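Local structure of polyketide synthase PksL (Bacillus subtilis, 5E1V) at residues 34-37 against 38-42; 184-187 against 188-191. The protein probably dehydrates beta-hydroxyacyl intermediates of bacillaene biosynthesis, acting as a monomeric dehydratase domain in a split module of a trans-AT polyketide synthase. All blocks are in the same frame, centred on the assembly; numbering follows the deposited sequence.

Contact 1. Residues 34-37 against 38-42; sequences YIDI and IYQIF
Ile-38 N, Tyr-39 N and Gln-40 N hydrogen-bond back to the carbonyls of Tyr-34, Ile-35 and Asp-36 in regular alpha-helical i to i+4 fashion, and Ile-41 N reaches Ile-37 O more weakly, at 3.3 Å. Asp-36 and Gln-40 are joined a second time, through their side chains. Gln-40 NE2 donates to Asp-36 OD2 over 3.2 Å, meeting the syn side of the carboxylate 15° out of its plane. The Gln-40 chain bends at chi2 (-98°), which carries the amide to the carboxylate; the two planes stand 78° apart, and OD2 lies close to that of the amide. The other carboxylate oxygen, OD1, accepts from Met-187 N and Phe-188 N, while Gln-40 NE2 also donates to Gly-185 O and Gln-40 OE1 accepts from Arg-43. An alanine at Asp-36 would remove the carboxylate, probably leaving those two backbone amides without this acceptor and the Gln-40 amide with one partner fewer. On the next flank, Ile-35 and Tyr-39 run side by side, with Ile-35 CG2 3.8 Å from Tyr-39 CD1. The Tyr-39 ring presents its edge to Ile-35 O, 3.2 Å from CD1. Around the helix, Ile-38 packs on strands 53-59 and 104-112, Ile-37 and Ile-41 on strand 4-11, and Tyr-39 on Leu-54 and, edge-to-face, Phe-188; helix 34-44 is, as in hotdog domains, cradled by the antiparallel strands of its half.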
loop_
_atom_site.group_PDB
_atom_site.type_symbol
_atom_site.label_atom_id
_atom_site.label_comp_id
_atom_site.label_asym_id
_atom_site.label_seq_id
_atom_site.Cartn_x
_atom_site.Cartn_y
_atom_site.Cartn_z
ATOM N N TYR A 34 -1.355 5.443 -0.200
ATOM C CA TYR A 34 -1.535 6.495 0.842
ATOM C C TYR A 34 -0.448 6.487 1.913
ATOM O O TYR A 34 -0.275 7.505 2.643
ATOM C CB TYR A 34 -2.952 6.353 1.481
ATOM C CG TYR A 34 -4.054 6.867 0.633
ATOM C CD1 TYR A 34 -4.052 8.146 0.201
ATOM C CD2 TYR A 34 -5.106 6.050 0.258
ATOM C CE1 TYR A 34 -5.132 8.676 -0.556
ATOM C CE2 TYR A 34 -6.179 6.514 -0.483
ATOM C CZ TYR A 34 -6.238 7.830 -0.851
ATOM O OH TYR A 34 -7.258 8.301 -1.619
ATOM N N ILE A 35 0.144 5.334 2.191
ATOM C CA ILE A 35 1.238 5.255 3.206
ATOM C C ILE A 35 2.419 6.191 2.831
ATOM O O ILE A 35 2.841 7.062 3.614
ATOM C CB ILE A 35 1.722 3.817 3.393
ATOM C CG1 ILE A 35 0.527 2.979 3.936
ATOM C CG2 ILE A 35 2.875 3.798 4.339
ATOM C CD1 ILE A 35 0.720 1.511 3.823
ATOM N N ASP A 36 2.862 6.028 1.563
ATOM C CA ASP A 36 3.909 6.915 1.031
ATOM C C ASP A 36 3.491 8.370 1.040
ATOM O O ASP A 36 4.251 9.212 1.580
ATOM C CB ASP A 36 4.451 6.464 -0.301
ATOM C CG ASP A 36 5.717 7.222 -0.645
ATOM O OD1 ASP A 36 6.760 6.882 -0.050
ATOM O OD2 ASP A 36 5.583 8.185 -1.417
ATOM N N ILE A 37 2.292 8.674 0.520
ATOM C CA ILE A 37 1.748 10.005 0.507
ATOM C C ILE A 37 1.866 10.672 1.913
ATOM O O ILE A 37 2.478 11.757 2.065
ATOM C CB ILE A 37 0.337 10.044 -0.089
ATOM C CG1 ILE A 37 0.385 9.821 -1.605
ATOM C CG2 ILE A 37 -0.372 11.328 0.296
ATOM C CD1 ILE A 37 -0.877 9.301 -2.186
ATOM N N ILE A 38 1.332 9.991 2.918
ATOM C CA ILE A 38 1.252 10.571 4.226
ATOM C C ILE A 38 2.636 10.759 4.891
ATOM O O ILE A 38 2.923 11.846 5.369
ATOM C CB ILE A 38 0.312 9.778 5.140
ATOM C CG1 ILE A 38 -1.095 9.846 4.587
ATOM C CG2 ILE A 38 0.269 10.457 6.537
ATOM C CD1 ILE A 38 -1.985 8.802 5.225
ATOM N N TYR A 39 3.533 9.765 4.766
ATOM C CA TYR A 39 4.838 9.831 5.415
ATOM C C TYR A 39 5.690 10.898 4.711
ATOM O O TYR A 39 6.508 11.567 5.404
ATOM C CB TYR A 39 5.539 8.469 5.413
ATOM C CG TYR A 39 5.168 7.575 6.589
ATOM C CD1 TYR A 39 4.105 6.699 6.545
ATOM C CD2 TYR A 39 5.854 7.679 7.803
ATOM C CE1 TYR A 39 3.719 5.976 7.663
ATOM C CE2 TYR A 39 5.496 6.902 8.866
ATOM C CZ TYR A 39 4.411 6.048 8.776
ATOM O OH TYR A 39 4.077 5.252 9.862
ATOM N N GLN A 40 5.491 11.084 3.386
ATOM C CA GLN A 40 6.199 12.221 2.680
ATOM C C GLN A 40 5.891 13.569 3.284
ATOM O O GLN A 40 6.786 14.401 3.379
ATOM C CB GLN A 40 5.920 12.270 1.181
ATOM C CG GLN A 40 6.427 11.040 0.494
ATOM C CD GLN A 40 7.770 11.139 -0.175
ATOM O OE1 GLN A 40 8.489 12.146 -0.065
ATOM N NE2 GLN A 40 8.043 10.137 -1.026
ATOM N N ILE A 41 4.613 13.813 3.575
ATOM C CA ILE A 41 4.132 15.019 4.130
ATOM C C ILE A 41 4.809 15.305 5.509
ATOM O O ILE A 41 5.312 16.402 5.781
ATOM C CB ILE A 41 2.606 14.981 4.259
ATOM C CG1 ILE A 41 1.992 15.075 2.844
ATOM C CG2 ILE A 41 2.097 16.171 5.053
ATOM C CD1 ILE A 41 0.591 14.617 2.843
ATOM N N PHE A 42 4.790 14.325 6.376
ATOM C CA PHE A 42 5.411 14.544 7.716
ATOM C C PHE A 42 6.901 14.691 7.639
ATOM O O PHE A 42 7.512 15.474 8.425
ATOM C CB PHE A 42 5.026 13.368 8.561
ATOM C CG PHE A 42 3.628 13.538 9.154
ATOM C CD1 PHE A 42 3.442 14.205 10.342
ATOM C CD2 PHE A 42 2.503 13.115 8.447
ATOM C CE1 PHE A 42 2.158 14.305 10.858
ATOM C CE2 PHE A 42 1.226 13.317 8.908
ATOM C CZ PHE A 42 1.066 13.909 10.121
#

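Contact 2. Residues 184-187 against 188-191; sequences EGFM and FHPT
Over one face of the Phe-186 ring lies the imidazole of His-189, its CD2 3.5 Å from Phe-186 CD1 and its NE2 set toward the rim. The centroids are 4.3 Å apart and the planes meet obliquely, at 44°. Pro-190 CD approaches the same phenyl ring obliquely, 3.8 Å from Phe-186 CD2, and the two side chains cross at about a right angle. At the edge of the imidazole, and in its plane, sits Thr-191 N, which donates to His-189 ND1 over 3.2 Å with an N-H...N angle of 148°. The Phe-188 ring has Met-187 O over one face, 3.2 Å from its CG, and Met-187 CB lies close to its CD2.

His-189 stands at the N-cap of helix 190-203, and the bond from Thr-191 N is its capping bond: the side chain takes up an amide that the first turn leaves without a helical acceptor. With CG anti to the backbone N (chi1 -155°), the imidazole lies beside its own carbonyl carbon, where ND1 can face that amide and the CD2-NE2 side the phenyl ring. His-189 and Pro-190 open an HPxxxD motif; in related dehydratases its aspartate is catalytic, and probably here too. Capping and ring contact together probably fix how the imidazole is rotated.

The incoming chain is tied down too. Met-187 and His-189 share backbone hydrogen bonds with Leu-229, and Phe-186 O accepts from Gln-230 NE2. Phe-188 is buried, and the Phe-223 ring meets it edge-to-face; Pro-190 and Thr-191 rest on Phe-17 of helix 16-19.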
loop_
_atom_site.group_PDB
_atom_site.type_symbol
_atom_site.label_atom_id
_atom_site.label_comp_id
_atom_site.label_asym_id
_atom_site.label_seq_id
_atom_site.Cartn_x
_atom_site.Cartn_y
_atom_site.Cartn_z
ATOM N N GLU A 184 14.773 6.487 -5.184
ATOM C CA GLU A 184 15.461 7.212 -4.129
ATOM C C GLU A 184 14.553 8.247 -3.405
ATOM O O GLU A 184 14.756 8.565 -2.220
ATOM C CB GLU A 184 16.758 7.915 -4.676
ATOM N N GLY A 185 13.548 8.761 -4.092
ATOM C CA GLY A 185 12.699 9.776 -3.486
ATOM C C GLY A 185 11.509 9.236 -2.696
ATOM O O GLY A 185 10.856 9.973 -1.953
ATOM N N PHE A 186 11.267 7.966 -2.786
ATOM C CA PHE A 186 10.162 7.353 -2.038
ATOM C C PHE A 186 10.506 6.923 -0.600
ATOM O O PHE A 186 11.693 6.706 -0.236
ATOM C CB PHE A 186 9.695 6.130 -2.877
ATOM C CG PHE A 186 8.997 6.538 -4.069
ATOM C CD1 PHE A 186 9.694 6.736 -5.237
ATOM C CD2 PHE A 186 7.605 6.771 -4.060
ATOM C CE1 PHE A 186 9.066 7.230 -6.378
ATOM C CE2 PHE A 186 6.956 7.229 -5.164
ATOM C CZ PHE A 186 7.690 7.455 -6.359
ATOM N N MET A 187 9.458 6.768 0.220
ATOM C CA MET A 187 9.663 6.339 1.601
ATOM C C MET A 187 9.130 4.898 1.765
ATOM O O MET A 187 9.777 4.036 2.332
ATOM C CB MET A 187 8.993 7.266 2.547
ATOM C CG MET A 187 9.610 8.632 2.598
ATOM S SD MET A 187 8.894 9.682 3.858
ATOM C CE MET A 187 9.465 8.848 5.286
ATOM N N PHE A 188 7.900 4.672 1.296
ATOM C CA PHE A 188 7.311 3.351 1.293
ATOM C C PHE A 188 6.739 3.110 -0.090
ATOM O O PHE A 188 5.544 3.426 -0.370
ATOM C CB PHE A 188 6.287 3.288 2.477
ATOM C CG PHE A 188 6.965 3.539 3.760
ATOM C CD1 PHE A 188 7.732 2.511 4.300
ATOM C CD2 PHE A 188 6.862 4.757 4.463
ATOM C CE1 PHE A 188 8.474 2.724 5.469
ATOM C CE2 PHE A 188 7.615 4.954 5.609
ATOM C CZ PHE A 188 8.442 3.919 6.099
ATOM N N HIS A 189 7.629 2.592 -0.981
ATOM C CA HIS A 189 7.299 2.614 -2.357
ATOM C C HIS A 189 5.980 1.939 -2.638
ATOM O O HIS A 189 5.843 0.738 -2.414
ATOM C CB HIS A 189 8.386 1.929 -3.216
ATOM C CG HIS A 189 8.400 2.429 -4.624
ATOM N ND1 HIS A 189 7.491 2.023 -5.549
ATOM C CD2 HIS A 189 9.284 3.217 -5.279
ATOM C CE1 HIS A 189 7.738 2.596 -6.693
ATOM N NE2 HIS A 189 8.809 3.359 -6.548
ATOM N N PRO A 190 4.987 2.679 -3.208
ATOM C CA PRO A 190 3.711 1.979 -3.591
ATOM C C PRO A 190 3.748 0.693 -4.382
ATOM O O PRO A 190 3.000 -0.139 -4.119
ATOM C CB PRO A 190 2.949 3.029 -4.306
ATOM C CG PRO A 190 3.444 4.335 -3.623
ATOM C CD PRO A 190 4.890 4.111 -3.571
ATOM N N THR A 191 4.696 0.482 -5.267
ATOM C CA THR A 191 4.854 -0.818 -5.910
ATOM C C THR A 191 5.264 -1.961 -5.001
ATOM O O THR A 191 4.775 -3.107 -5.075
ATOM C CB THR A 191 5.900 -0.612 -7.056
ATOM O OG1 THR A 191 5.340 0.352 -7.992
ATOM C CG2 THR A 191 6.082 -1.814 -7.783
#

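The centres of the two contacts are about 10 Å apart, and Asp-36 joins them. From the helix of contact 1 its OD1 reaches Met-187 N at 2.7 Å and Phe-188 N at 2.8 Å, pinning the turn of contact 2 just ahead of helix 190-203. Packing adds to this grip: Asp-36 OD2 lies 3.6 Å from Phe-186 CD2, and Tyr-39 O lies 3.4 Å from Met-187 SD. Contact 1 belongs to the first hotdog and contact 2 to the second, so the junction probably helps tie the two halves of the double hotdog together. In related dehydratases the active site lies between such halves, consistent with the approach to helix 190-203 being anchored here.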